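Local coordinates for protein carbohydrate oxidase (PDB 3RJA) that oxidises the C1 hydroxyl of mono-, oligo- and polysaccharides to the lactone with FAD as cofactor, passing the electrons to molecular oxygen to give hydrogen peroxide, at residues 64-69 with 85-90; 35-40 with 75-80; 104-109 with 135-140. One frame throughout, in Å; residues are numbered along the deposited sequence. Where two conformers were deposited one is given.

Contact 1: residues 64-69 with 85-90; sequences SAKSGG and MVQLDR. With FAD (flavin-adenine dinucleotide), chain B.
Lys-66 leaves its strand with CG anti to the backbone N (chi1 -171°) and then bends at chi3 and chi4, while Gln-87 bends at chi2; the two side chains, on the same sheet face, cross at a slant, and the amide oxygen of Gln-87 lies alongside the lysine chain up to its ammonium. Lys-66 NZ donates to Gln-87 OE1 at 3.1 Å, and Met-85 CE presses on Lys-66 CE at 3.4 Å, a tight carbon contact. The ammonium also reaches Asp-25 O and a water that links it to Gln-87 NE2 and Ser-67 O. Gln-87 NE2 in turn donates to Asp-89 OD1 (2.9 Å), approaching from above the carboxylate plane.

Beneath them strands 63-66 and 84-87 pair in parallel: Val-86 N binds Ser-64 O, Lys-66 N binds Val-86 O, and Leu-88 N closes the ladder on Lys-66 O. On the opposite face Ala-65 CB packs against Leu-88 CD1 (3.9 Å).

Past the strand end, the Ser-67 and Gly-69 amides both grip FAD O1A, at 2.7 Å from Ser-67 N, and Gly-68 N points almost straight at O1P (177°). Gly-68 CA passes 3.1 Å from FAD O2P. Backbone N-H groups thus hold the pyrophosphate, probably offsetting part of its negative charge.

Contact 2: residues 35-40 with 75-80; sequences YIPTAI and FGFGGE. With FAD (flavin-adenine dinucleotide), chain B.
The FAD-binding domain of the PCMH type carries a small parallel sheet, and this contact lies at its edge, where the lead-in to outer strand 39-42 meets the loop joining strands 63-66 and 84-87. Tyr-35 and Phe-77 bring the two together CB to CB, at 3.8 Å. The Tyr-35 ring then lies flat over the peptide between Gly-79 and Glu-80: Glu-80 N sits 3.5 Å above the ring plane, over its centre, and Gly-79 C lies over the same face nearer the rim. With CG anti to the carbonyl carbon (chi1 -64°), the tyrosine ring is carried along this glycine-rich backbone, its CZ reaching 3.4 Å from Gly-79 O. The ring and the peptide group lie face to face.

Gly-79 has positive phi, and the Phe-75 ring comes up to Gly-79 CA with its edge. The turn before it is closed by Gly-78 N donating to Phe-75 O. Glu-80 sets its CB away from Tyr-35, and its carboxylate is hydrogen-bonded to His-83.

The Phe-77 ring is the second platform. Tyr-35 N lies over one of its faces. Met-85 of the central strand 84-87 touches both Phe-77 and Pro-37, so the loop packs onto the sheet as well as onto the lead-in. Beyond Pro-37, Ala-39 enters the sheet by bonding to Met-85. On the cofactor side the loop comes near the adenosine ribose through Phe-75, whose CB is 3.8 Å from FAD O3B. Across the two segments, Pro-37 CG meets the edge of the Phe-77 ring, 4.0 Å from CD2.

Contact 3: residues 104-109 with 135-140; sequences AHVEPG and VGISGH. With FAD (flavin-adenine dinucleotide), chain B.
Val-106, at the end of strand 103-106, opens the contact: its CG1 meets Ile-137 CD1 at 3.7 Å, the side chains crossing at a slant in the layer between the strand and helix 137-142. Ile-137 reaches this far because CG1 is anti to its backbone N (chi1 -168°) and the chain stays extended to CD1; Trp-200 and Leu-202 of the neighbouring strand 196-206 also touch it.

Glu-107 sets its CB away from the helix; its carboxylate is hydrogen-bonded to Asp-93 N. It contributes its carbonyl, which faces the other branch of Ile-137, with Glu-107 O 3.6 Å from CG2. Pro-108 then provides the polar link. Its carbonyl accepts from Ser-138 OG at 2.7 Å, in the carbonyl plane and on a lone pair, and the hydroxyl of Ser-67 also bonds to that oxygen. Pro-108 CB lies 3.2 Å from Ser-138 OG, which has a further bond to Trp-200 NE1. Gly-109 follows, its N resting more loosely against Ile-137 CG2.

Behind this interface Gly-136 is the N-cap of the helix, and the start of the helix faces the FAD pyrophosphate. Gly-136 N donates to O2P at 2.8 Å and Gly-139 N to O1P at 2.9 Å. His-140 ND1 shares a hydrogen bond with FAD O2' (2.9 Å). Main-chain amides at a helix N-terminus thus meet the phosphates, where the helix dipole would be expected to stabilise their negative charge; the Ser-138 to Pro-108 bond fastens that helix start to the loop that follows strand 103-106.

How the contacts relate
Contacts 1 and 2 reach the same parallel sheet, in which strands 84-87 and 39-42 are neighbours: Met-85 N meets Ala-39 O at 3.0 Å, a probable hydrogen bond, and the Ser-64 side chain packs on the loop of contact 2, its OG 3.1 Å from Gly-78 CA. Contacts 1 and 3 meet through Ser-67 OG, 2.6 Å from Pro-108 O. Each of these pairs has centres about 10 Å apart, whereas contacts 2 and 3 do not touch, their nearest atoms being about 8 Å apart. FAD joins all three: contact 2 borders its adenosine ribose, contacts 1 and 3 share its pyrophosphate, and contact 3 continues to the flavin, beside which one copy of the substrate analogue binds.

Contact 1: residues 64-69 with 85-90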
loop_
_atom_site.group_PDB
_atom_site.type_symbol
_atom_site.label_atom_id
_atom_site.label_comp_id
_atom_site.label_asym_id
_atom_site.label_seq_id
_atom_site.Cartn_x
_atom_site.Cartn_y
_atom_site.Cartn_z
ATOM N N SER A 64 -8.203 -17.211 -0.219
ATOM C CA SER A 64 -7.561 -15.902 -0.129
ATOM C C SER A 64 -6.144 -16.021 0.436
ATOM O O SER A 64 -5.921 -16.722 1.434
ATOM C CB SER A 64 -8.448 -14.948 0.684
ATOM O OG SER A 64 -9.688 -14.697 -0.013
ATOM N N ALA A 65 -5.182 -15.340 -0.199
ATOM C CA ALA A 65 -3.797 -15.302 0.345
ATOM C C ALA A 65 -3.611 -14.176 1.371
ATOM O O ALA A 65 -4.137 -13.075 1.198
ATOM C CB ALA A 65 -2.803 -15.172 -0.761
ATOM N N LYS A 66 -2.890 -14.457 2.447
ATOM C CA LYS A 66 -2.552 -13.421 3.422
ATOM C C LYS A 66 -1.037 -13.413 3.494
ATOM O O LYS A 66 -0.443 -14.445 3.766
ATOM C CB LYS A 66 -3.149 -13.705 4.824
ATOM C CG LYS A 66 -2.997 -12.516 5.815
ATOM C CD LYS A 66 -4.115 -12.478 6.911
ATOM C CE LYS A 66 -3.834 -13.482 8.045
ATOM N NZ LYS A 66 -2.582 -13.194 8.760
ATOM N N SER A 67 -0.433 -12.250 3.239
ATOM C CA SER A 67 1.007 -12.106 3.178
ATOM C C SER A 67 1.454 -11.424 4.497
ATOM O O SER A 67 1.816 -12.116 5.445
ATOM C CB SER A 67 1.364 -11.294 1.921
ATOM O OG SER A 67 2.734 -10.993 1.833
ATOM N N GLY A 68 1.401 -10.084 4.573
ATOM C CA GLY A 68 1.703 -9.383 5.830
ATOM C C GLY A 68 0.461 -9.115 6.680
ATOM O O GLY A 68 0.573 -8.697 7.844
ATOM N N GLY A 69 -0.720 -9.251 6.063
ATOM C CA GLY A 69 -1.993 -9.098 6.757
ATOM C C GLY A 69 -2.364 -7.656 7.022
ATOM O O GLY A 69 -3.287 -7.365 7.805
ATOM N N MET A 85 -7.677 -19.960 3.845
ATOM C CA MET A 85 -6.688 -18.881 3.904
ATOM C C MET A 85 -5.306 -19.496 3.713
ATOM O O MET A 85 -4.911 -20.408 4.441
ATOM C CB MET A 85 -6.782 -18.056 5.218
ATOM C CG MET A 85 -5.951 -16.740 5.179
ATOM S SD MET A 85 -6.170 -15.648 6.607
ATOM C CE MET A 85 -5.288 -16.552 7.890
ATOM N N VAL A 86 -4.599 -19.002 2.704
ATOM C CA VAL A 86 -3.228 -19.408 2.418
ATOM C C VAL A 86 -2.330 -18.410 3.113
ATOM O O VAL A 86 -2.153 -17.274 2.625
ATOM C CB VAL A 86 -2.949 -19.430 0.904
ATOM C CG1 VAL A 86 -1.489 -19.789 0.597
ATOM C CG2 VAL A 86 -3.920 -20.391 0.179
ATOM N N GLN A 87 -1.806 -18.831 4.278
ATOM C CA GLN A 87 -1.018 -17.977 5.170
ATOM C C GLN A 87 0.454 -18.039 4.701
ATOM O O GLN A 87 1.066 -19.104 4.762
ATOM C CB GLN A 87 -1.131 -18.494 6.605
ATOM C CG GLN A 87 -0.251 -17.788 7.611
ATOM C CD GLN A 87 -0.551 -16.284 7.680
ATOM O OE1 GLN A 87 -1.677 -15.856 7.429
ATOM N NE2 GLN A 87 0.451 -15.496 8.022
ATOM N N LEU A 88 0.990 -16.913 4.214
ATOM C CA LEU A 88 2.267 -16.932 3.481
ATOM C C LEU A 88 3.477 -16.487 4.299
ATOM O O LEU A 88 4.625 -16.640 3.855
ATOM C CB LEU A 88 2.174 -16.067 2.206
ATOM C CG LEU A 88 1.184 -16.497 1.120
ATOM C CD1 LEU A 88 1.029 -15.413 0.008
ATOM C CD2 LEU A 88 1.577 -17.856 0.491
ATOM N N ASP A 89 3.226 -15.945 5.487
ATOM C CA ASP A 89 4.236 -15.178 6.195
ATOM C C ASP A 89 5.431 -15.967 6.789
ATOM O O ASP A 89 6.307 -15.365 7.441
ATOM C CB ASP A 89 3.575 -14.237 7.223
ATOM C CG ASP A 89 3.452 -14.863 8.611
ATOM O OD1 ASP A 89 3.229 -16.086 8.704
ATOM O OD2 ASP A 89 3.557 -14.107 9.610
ATOM N N ARG A 90 5.498 -17.284 6.581
ATOM C CA ARG A 90 6.689 -18.046 6.985
ATOM C C ARG A 90 7.603 -18.235 5.771
ATOM O O ARG A 90 8.703 -18.760 5.895
ATOM C CB ARG A 90 6.339 -19.416 7.595
ATOM C CG ARG A 90 5.404 -19.403 8.801
ATOM C CD ARG A 90 5.874 -18.454 9.915
ATOM N NE ARG A 90 5.304 -18.842 11.202
ATOM C CZ ARG A 90 4.072 -18.529 11.590
ATOM N NH1 ARG A 90 3.282 -17.817 10.793
ATOM N NH2 ARG A 90 3.625 -18.924 12.774
HETATM P PA FAD B . -2.533 -8.728 3.083
HETATM O O1A FAD B . -1.834 -10.008 3.456
HETATM O O2A FAD B . -3.672 -8.338 3.990
HETATM O O5B FAD B . -3.088 -8.858 1.583
HETATM C C5B FAD B . -3.556 -7.700 0.902
HETATM C C4B FAD B . -4.256 -8.143 -0.394
HETATM O O4B FAD B . -3.308 -8.762 -1.264
HETATM C C3B FAD B . -5.360 -9.171 -0.155
HETATM O O3B FAD B . -6.334 -9.047 -1.194
HETATM C C2B FAD B . -4.604 -10.480 -0.358
HETATM O O2B FAD B . -5.383 -11.612 -0.666
HETATM C C1B FAD B . -3.683 -10.092 -1.506
HETATM N N9A FAD B . -2.488 -10.930 -1.501
HETATM C C8A FAD B . -1.654 -11.232 -0.429
HETATM N N7A FAD B . -0.674 -12.047 -0.903
HETATM C C5A FAD B . -0.857 -12.236 -2.220
HETATM C C6A FAD B . -0.146 -12.981 -3.165
HETATM N N6A FAD B . 0.965 -13.667 -2.816
HETATM N N1A FAD B . -0.594 -12.962 -4.475
HETATM C C2A FAD B . -1.743 -12.261 -4.826
HETATM N N3A FAD B . -2.471 -11.557 -3.888
HETATM C C4A FAD B . -2.010 -11.545 -2.605
HETATM N N1 FAD B . 0.883 1.497 1.741
HETATM C C2 FAD B . 1.714 2.267 0.919
HETATM O O2 FAD B . 1.557 2.308 -0.307
HETATM N N3 FAD B . 2.770 2.936 1.533
HETATM C C4 FAD B . 3.129 2.814 2.861
HETATM O O4 FAD B . 4.163 3.360 3.307
HETATM C C4X FAD B . 2.180 2.027 3.709
HETATM N N5 FAD B . 2.421 1.867 4.999
HETATM C C5X FAD B . 1.630 1.063 5.787
HETATM C C6 FAD B . 1.958 0.828 7.147
HETATM C C7 FAD B . 1.249 -0.083 7.907
HETATM C C7M FAD B . 1.604 -0.319 9.389
HETATM C C8 FAD B . 0.264 -0.880 7.275
HETATM C C8M FAD B . -0.524 -1.910 8.059
HETATM C C9 FAD B . -0.114 -0.617 5.967
HETATM C C9A FAD B . 0.573 0.336 5.190
HETATM N N10 FAD B . 0.306 0.526 3.812
HETATM C C10 FAD B . 1.038 1.434 3.064
HETATM C "C1'" FAD B . -0.825 -0.227 3.177
HETATM C "C2'" FAD B . -0.310 -1.484 2.489
HETATM O "O2'" FAD B . 0.356 -1.120 1.286
HETATM C "C3'" FAD B . -1.468 -2.387 2.130
HETATM O "O3'" FAD B . -2.260 -2.638 3.271
HETATM C "C4'" FAD B . -0.935 -3.695 1.523
HETATM O "O4'" FAD B . -1.907 -4.238 0.684
HETATM C "C5'" FAD B . -0.516 -4.694 2.606
HETATM O "O5'" FAD B . -0.013 -5.855 2.005
HETATM P P FAD B . -0.006 -7.234 2.863
HETATM O O1P FAD B . 0.661 -8.329 2.084
HETATM O O2P FAD B . 0.641 -6.981 4.226
HETATM O O3P FAD B . -1.582 -7.430 3.056
HETATM O O HOH W 1 -0.054 -12.505 7.847
#

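Contact 2: residues 35-40 with 75-80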
loop_
_atom_site.group_PDB
_atom_site.type_symbol
_atom_site.label_atom_id
_atom_site.label_comp_id
_atom_site.label_asym_id
_atom_site.label_seq_id
_atom_site.Cartn_x
_atom_site.Cartn_y
_atom_site.Cartn_z
ATOM N N TYR A 35 -12.046 -12.132 10.734
ATOM C CA TYR A 35 -12.806 -13.157 9.996
ATOM C C TYR A 35 -12.306 -14.536 10.383
ATOM O O TYR A 35 -11.181 -14.664 10.896
ATOM C CB TYR A 35 -12.762 -12.944 8.478
ATOM C CG TYR A 35 -13.430 -11.665 8.066
ATOM C CD1 TYR A 35 -14.816 -11.513 8.171
ATOM C CD2 TYR A 35 -12.676 -10.582 7.594
ATOM C CE1 TYR A 35 -15.443 -10.308 7.818
ATOM C CE2 TYR A 35 -13.290 -9.376 7.211
ATOM C CZ TYR A 35 -14.678 -9.247 7.322
ATOM O OH TYR A 35 -15.287 -8.050 6.969
ATOM N N ILE A 36 -13.167 -15.539 10.185
ATOM C CA ILE A 36 -12.890 -16.903 10.596
ATOM C C ILE A 36 -12.763 -17.740 9.323
ATOM O O ILE A 36 -13.766 -18.064 8.668
ATOM C CB ILE A 36 -14.012 -17.473 11.525
ATOM C CG1 ILE A 36 -14.424 -16.461 12.628
ATOM C CG2 ILE A 36 -13.584 -18.797 12.143
ATOM C CD1 ILE A 36 -13.377 -16.174 13.702
ATOM N N PRO A 37 -11.523 -18.088 8.956
ATOM C CA PRO A 37 -11.355 -18.919 7.754
ATOM C C PRO A 37 -11.842 -20.327 8.050
ATOM O O PRO A 37 -11.878 -20.731 9.220
ATOM C CB PRO A 37 -9.840 -18.918 7.499
ATOM C CG PRO A 37 -9.274 -17.889 8.400
ATOM C CD PRO A 37 -10.244 -17.670 9.543
ATOM N N THR A 38 -12.263 -21.068 7.028
ATOM C CA THR A 38 -12.585 -22.459 7.306
ATOM C C THR A 38 -11.337 -23.258 7.738
ATOM O O THR A 38 -11.434 -24.183 8.557
ATOM C CB THR A 38 -13.327 -23.161 6.163
ATOM O OG1 THR A 38 -13.689 -24.461 6.613
ATOM C CG2 THR A 38 -12.474 -23.265 4.894
ATOM N N ALA A 39 -10.182 -22.889 7.174
ATOM C CA ALA A 39 -8.918 -23.491 7.538
ATOM C C ALA A 39 -7.782 -22.568 7.144
ATOM O O ALA A 39 -7.938 -21.771 6.228
ATOM C CB ALA A 39 -8.754 -24.890 6.845
ATOM N N ILE A 40 -6.642 -22.688 7.836
ATOM C CA ILE A 40 -5.451 -21.935 7.494
ATOM C C ILE A 40 -4.321 -22.880 7.065
ATOM O O ILE A 40 -3.845 -23.682 7.879
ATOM C CB ILE A 40 -4.975 -21.062 8.654
ATOM C CG1 ILE A 40 -6.134 -20.230 9.248
ATOM C CG2 ILE A 40 -3.823 -20.127 8.193
ATOM C CD1 ILE A 40 -5.665 -19.305 10.427
ATOM N N PHE A 75 -8.851 -8.145 3.820
ATOM C CA PHE A 75 -9.072 -8.918 2.610
ATOM C C PHE A 75 -8.170 -10.169 2.477
ATOM O O PHE A 75 -8.443 -11.040 1.650
ATOM C CB PHE A 75 -9.001 -8.029 1.359
ATOM C CG PHE A 75 -10.200 -7.114 1.181
ATOM C CD1 PHE A 75 -11.432 -7.419 1.758
ATOM C CD2 PHE A 75 -10.092 -5.960 0.400
ATOM C CE1 PHE A 75 -12.562 -6.566 1.555
ATOM C CE2 PHE A 75 -11.206 -5.101 0.180
ATOM C CZ PHE A 75 -12.443 -5.411 0.782
ATOM N N GLY A 76 -7.108 -10.265 3.286
ATOM C CA GLY A 76 -6.250 -11.452 3.242
ATOM C C GLY A 76 -7.012 -12.691 3.724
ATOM O O GLY A 76 -6.644 -13.825 3.376
ATOM N N PHE A 77 -8.077 -12.473 4.509
ATOM C CA PHE A 77 -8.998 -13.537 4.963
ATOM C C PHE A 77 -10.061 -13.809 3.923
ATOM O O PHE A 77 -10.802 -14.796 4.004
ATOM C CB PHE A 77 -9.725 -13.118 6.262
ATOM C CG PHE A 77 -8.812 -12.949 7.451
ATOM C CD1 PHE A 77 -8.075 -11.777 7.624
ATOM C CD2 PHE A 77 -8.711 -13.957 8.412
ATOM C CE1 PHE A 77 -7.272 -11.632 8.732
ATOM C CE2 PHE A 77 -7.918 -13.808 9.516
ATOM C CZ PHE A 77 -7.189 -12.649 9.679
ATOM N N GLY A 78 -10.162 -12.922 2.955
ATOM C CA GLY A 78 -11.265 -12.977 2.045
ATOM C C GLY A 78 -12.346 -11.939 2.316
ATOM O O GLY A 78 -13.305 -11.845 1.540
ATOM N N GLY A 79 -12.208 -11.160 3.394
ATOM C CA GLY A 79 -13.214 -10.117 3.721
ATOM C C GLY A 79 -14.587 -10.641 4.137
ATOM O O GLY A 79 -15.581 -9.917 4.100
ATOM N N GLU A 80 -14.626 -11.905 4.548
ATOM C CA GLU A 80 -15.838 -12.590 5.008
ATOM C C GLU A 80 -15.333 -13.882 5.640
ATOM O O GLU A 80 -14.133 -14.194 5.532
ATOM C CB GLU A 80 -16.771 -12.910 3.832
ATOM C CG GLU A 80 -16.152 -13.845 2.783
ATOM C CD GLU A 80 -17.053 -14.090 1.585
ATOM O OE1 GLU A 80 -18.188 -13.593 1.594
ATOM O OE2 GLU A 80 -16.624 -14.763 0.623
HETATM P PA FAD B . -2.533 -8.728 3.083
HETATM O O1A FAD B . -1.834 -10.008 3.456
HETATM O O2A FAD B . -3.672 -8.338 3.990
HETATM O O5B FAD B . -3.088 -8.858 1.583
HETATM C C5B FAD B . -3.556 -7.700 0.902
HETATM C C4B FAD B . -4.256 -8.143 -0.394
HETATM O O4B FAD B . -3.308 -8.762 -1.264
HETATM C C3B FAD B . -5.360 -9.171 -0.155
HETATM O O3B FAD B . -6.334 -9.047 -1.194
HETATM C C2B FAD B . -4.604 -10.480 -0.358
HETATM O O2B FAD B . -5.383 -11.612 -0.666
HETATM C C1B FAD B . -3.683 -10.092 -1.506
HETATM N N9A FAD B . -2.488 -10.930 -1.501
HETATM C C8A FAD B . -1.654 -11.232 -0.429
HETATM N N7A FAD B . -0.674 -12.047 -0.903
HETATM C C5A FAD B . -0.857 -12.236 -2.220
HETATM C C6A FAD B . -0.146 -12.981 -3.165
HETATM N N6A FAD B . 0.965 -13.667 -2.816
HETATM N N1A FAD B . -0.594 -12.962 -4.475
HETATM C C2A FAD B . -1.743 -12.261 -4.826
HETATM N N3A FAD B . -2.471 -11.557 -3.888
HETATM C C4A FAD B . -2.010 -11.545 -2.605
HETATM N N1 FAD B . 0.883 1.497 1.741
HETATM C C2 FAD B . 1.714 2.267 0.919
HETATM O O2 FAD B . 1.557 2.308 -0.307
HETATM N N3 FAD B . 2.770 2.936 1.533
HETATM C C4 FAD B . 3.129 2.814 2.861
HETATM O O4 FAD B . 4.163 3.360 3.307
HETATM C C4X FAD B . 2.180 2.027 3.709
HETATM N N5 FAD B . 2.421 1.867 4.999
HETATM C C5X FAD B . 1.630 1.063 5.787
HETATM C C6 FAD B . 1.958 0.828 7.147
HETATM C C7 FAD B . 1.249 -0.083 7.907
HETATM C C7M FAD B . 1.604 -0.319 9.389
HETATM C C8 FAD B . 0.264 -0.880 7.275
HETATM C C8M FAD B . -0.524 -1.910 8.059
HETATM C C9 FAD B . -0.114 -0.617 5.967
HETATM C C9A FAD B . 0.573 0.336 5.190
HETATM N N10 FAD B . 0.306 0.526 3.812
HETATM C C10 FAD B . 1.038 1.434 3.064
HETATM C "C1'" FAD B . -0.825 -0.227 3.177
HETATM C "C2'" FAD B . -0.310 -1.484 2.489
HETATM O "O2'" FAD B . 0.356 -1.120 1.286
HETATM C "C3'" FAD B . -1.468 -2.387 2.130
HETATM O "O3'" FAD B . -2.260 -2.638 3.271
HETATM C "C4'" FAD B . -0.935 -3.695 1.523
HETATM O "O4'" FAD B . -1.907 -4.238 0.684
HETATM C "C5'" FAD B . -0.516 -4.694 2.606
HETATM O "O5'" FAD B . -0.013 -5.855 2.005
HETATM P P FAD B . -0.006 -7.234 2.863
HETATM O O1P FAD B . 0.661 -8.329 2.084
HETATM O O2P FAD B . 0.641 -6.981 4.226
HETATM O O3P FAD B . -1.582 -7.430 3.056
#

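Contact 3: residues 104-109 with 135-140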
loop_
_atom_site.group_PDB
_atom_site.type_symbol
_atom_site.label_atom_id
_atom_site.label_comp_id
_atom_site.label_asym_id
_atom_site.label_seq_id
_atom_site.Cartn_x
_atom_site.Cartn_y
_atom_site.Cartn_z
ATOM N N ALA A 104 16.503 -9.666 -7.796
ATOM C CA ALA A 104 16.309 -10.567 -6.650
ATOM C C ALA A 104 15.037 -11.353 -6.841
ATOM O O ALA A 104 14.036 -10.803 -7.330
ATOM C CB ALA A 104 16.173 -9.753 -5.358
ATOM N N HIS A 105 15.056 -12.618 -6.436
ATOM C CA HIS A 105 13.841 -13.420 -6.421
ATOM C C HIS A 105 13.452 -13.529 -4.954
ATOM O O HIS A 105 14.317 -13.814 -4.113
ATOM C CB HIS A 105 14.064 -14.796 -7.055
ATOM C CG HIS A 105 14.295 -14.742 -8.534
ATOM N ND1 HIS A 105 14.008 -15.798 -9.375
ATOM C CD2 HIS A 105 14.727 -13.733 -9.333
ATOM C CE1 HIS A 105 14.297 -15.458 -10.616
ATOM N NE2 HIS A 105 14.720 -14.209 -10.621
ATOM N N VAL A 106 12.170 -13.260 -4.658
ATOM C CA VAL A 106 11.676 -13.148 -3.277
ATOM C C VAL A 106 10.378 -13.921 -3.017
ATOM O O VAL A 106 9.426 -13.888 -3.817
ATOM C CB VAL A 106 11.500 -11.641 -2.846
ATOM C CG1 VAL A 106 11.248 -11.518 -1.319
ATOM C CG2 VAL A 106 12.755 -10.839 -3.263
ATOM N N GLU A 107 10.353 -14.616 -1.891
ATOM C CA GLU A 107 9.167 -15.347 -1.427
ATOM C C GLU A 107 8.062 -14.364 -1.018
ATOM O O GLU A 107 8.368 -13.227 -0.670
ATOM C CB GLU A 107 9.562 -16.282 -0.278
ATOM C CG GLU A 107 10.229 -17.554 -0.810
ATOM C CD GLU A 107 10.577 -18.575 0.276
ATOM O OE1 GLU A 107 10.922 -18.206 1.418
ATOM O OE2 GLU A 107 10.516 -19.763 -0.036
ATOM N N PRO A 108 6.784 -14.797 -1.070
ATOM C CA PRO A 108 5.661 -13.858 -1.024
ATOM C C PRO A 108 5.207 -13.460 0.386
ATOM O O PRO A 108 4.234 -12.694 0.530
ATOM C CB PRO A 108 4.528 -14.637 -1.718
ATOM C CG PRO A 108 4.821 -16.081 -1.448
ATOM C CD PRO A 108 6.341 -16.187 -1.343
ATOM N N GLY A 109 5.911 -13.974 1.396
ATOM C CA GLY A 109 5.596 -13.715 2.795
ATOM C C GLY A 109 6.594 -12.783 3.473
ATOM O O GLY A 109 6.397 -12.408 4.637
ATOM N N VAL A 135 4.544 -4.601 6.855
ATOM C CA VAL A 135 3.774 -4.774 5.624
ATOM C C VAL A 135 4.317 -5.941 4.790
ATOM O O VAL A 135 5.520 -6.101 4.642
ATOM C CB VAL A 135 3.708 -3.452 4.815
ATOM C CG1 VAL A 135 3.132 -3.669 3.413
ATOM C CG2 VAL A 135 2.824 -2.458 5.580
ATOM N N GLY A 136 3.426 -6.771 4.272
ATOM C CA GLY A 136 3.833 -7.871 3.416
ATOM C C GLY A 136 4.184 -7.384 2.011
ATOM O O GLY A 136 3.532 -6.477 1.468
ATOM N N ILE A 137 5.237 -7.977 1.441
ATOM C CA ILE A 137 5.619 -7.748 0.060
ATOM C C ILE A 137 4.449 -7.962 -0.939
ATOM O O ILE A 137 4.300 -7.172 -1.883
ATOM C CB ILE A 137 6.847 -8.617 -0.336
ATOM C CG1 ILE A 137 7.429 -8.157 -1.673
ATOM C CG2 ILE A 137 6.545 -10.122 -0.346
ATOM C CD1 ILE A 137 8.592 -9.032 -2.155
ATOM N N SER A 138 3.618 -8.999 -0.729
ATOM C CA SER A 138 2.663 -9.356 -1.793
ATOM C C SER A 138 1.503 -8.390 -1.924
ATOM O O SER A 138 1.264 -7.915 -3.006
ATOM C CB SER A 138 2.174 -10.807 -1.717
ATOM O OG SER A 138 3.270 -11.687 -1.804
ATOM N N GLY A 139 0.777 -8.106 -0.838
ATOM C CA GLY A 139 -0.288 -7.091 -0.917
ATOM C C GLY A 139 0.209 -5.729 -1.368
ATOM O O GLY A 139 -0.449 -5.031 -2.147
ATOM N N HIS A 140 1.382 -5.353 -0.881
ATOM C CA HIS A 140 1.972 -4.037 -1.137
ATOM C C HIS A 140 2.338 -3.873 -2.612
ATOM O O HIS A 140 1.855 -2.942 -3.277
ATOM C CB HIS A 140 3.218 -3.850 -0.264
ATOM C CG HIS A 140 3.777 -2.452 -0.243
ATOM N ND1 HIS A 140 3.144 -1.407 0.400
ATOM C CD2 HIS A 140 4.953 -1.955 -0.709
ATOM C CE1 HIS A 140 3.900 -0.319 0.316
ATOM N NE2 HIS A 140 4.991 -0.622 -0.376
HETATM P PA FAD B . -2.533 -8.728 3.083
HETATM O O1A FAD B . -1.834 -10.008 3.456
HETATM O O2A FAD B . -3.672 -8.338 3.990
HETATM O O5B FAD B . -3.088 -8.858 1.583
HETATM C C5B FAD B . -3.556 -7.700 0.902
HETATM C C4B FAD B . -4.256 -8.143 -0.394
HETATM O O4B FAD B . -3.308 -8.762 -1.264
HETATM C C3B FAD B . -5.360 -9.171 -0.155
HETATM O O3B FAD B . -6.334 -9.047 -1.194
HETATM C C2B FAD B . -4.604 -10.480 -0.358
HETATM O O2B FAD B . -5.383 -11.612 -0.666
HETATM C C1B FAD B . -3.683 -10.092 -1.506
HETATM N N9A FAD B . -2.488 -10.930 -1.501
HETATM C C8A FAD B . -1.654 -11.232 -0.429
HETATM N N7A FAD B . -0.674 -12.047 -0.903
HETATM C C5A FAD B . -0.857 -12.236 -2.220
HETATM C C6A FAD B . -0.146 -12.981 -3.165
HETATM N N6A FAD B . 0.965 -13.667 -2.816
HETATM N N1A FAD B . -0.594 -12.962 -4.475
HETATM C C2A FAD B . -1.743 -12.261 -4.826
HETATM N N3A FAD B . -2.471 -11.557 -3.888
HETATM C C4A FAD B . -2.010 -11.545 -2.605
HETATM N N1 FAD B . 0.883 1.497 1.741
HETATM C C2 FAD B . 1.714 2.267 0.919
HETATM O O2 FAD B . 1.557 2.308 -0.307
HETATM N N3 FAD B . 2.770 2.936 1.533
HETATM C C4 FAD B . 3.129 2.814 2.861
HETATM O O4 FAD B . 4.163 3.360 3.307
HETATM C C4X FAD B . 2.180 2.027 3.709
HETATM N N5 FAD B . 2.421 1.867 4.999
HETATM C C5X FAD B . 1.630 1.063 5.787
HETATM C C6 FAD B . 1.958 0.828 7.147
HETATM C C7 FAD B . 1.249 -0.083 7.907
HETATM C C7M FAD B . 1.604 -0.319 9.389
HETATM C C8 FAD B . 0.264 -0.880 7.275
HETATM C C8M FAD B . -0.524 -1.910 8.059
HETATM C C9 FAD B . -0.114 -0.617 5.967
HETATM C C9A FAD B . 0.573 0.336 5.190
HETATM N N10 FAD B . 0.306 0.526 3.812
HETATM C C10 FAD B . 1.038 1.434 3.064
HETATM C "C1'" FAD B . -0.825 -0.227 3.177
HETATM C "C2'" FAD B . -0.310 -1.484 2.489
HETATM O "O2'" FAD B . 0.356 -1.120 1.286
HETATM C "C3'" FAD B . -1.468 -2.387 2.130
HETATM O "O3'" FAD B . -2.260 -2.638 3.271
HETATM C "C4'" FAD B . -0.935 -3.695 1.523
HETATM O "O4'" FAD B . -1.907 -4.238 0.684
HETATM C "C5'" FAD B . -0.516 -4.694 2.606
HETATM O "O5'" FAD B . -0.013 -5.855 2.005
HETATM P P FAD B . -0.006 -7.234 2.863
HETATM O O1P FAD B . 0.661 -8.329 2.084
HETATM O O2P FAD B . 0.641 -6.981 4.226
HETATM O O3P FAD B . -1.582 -7.430 3.056
#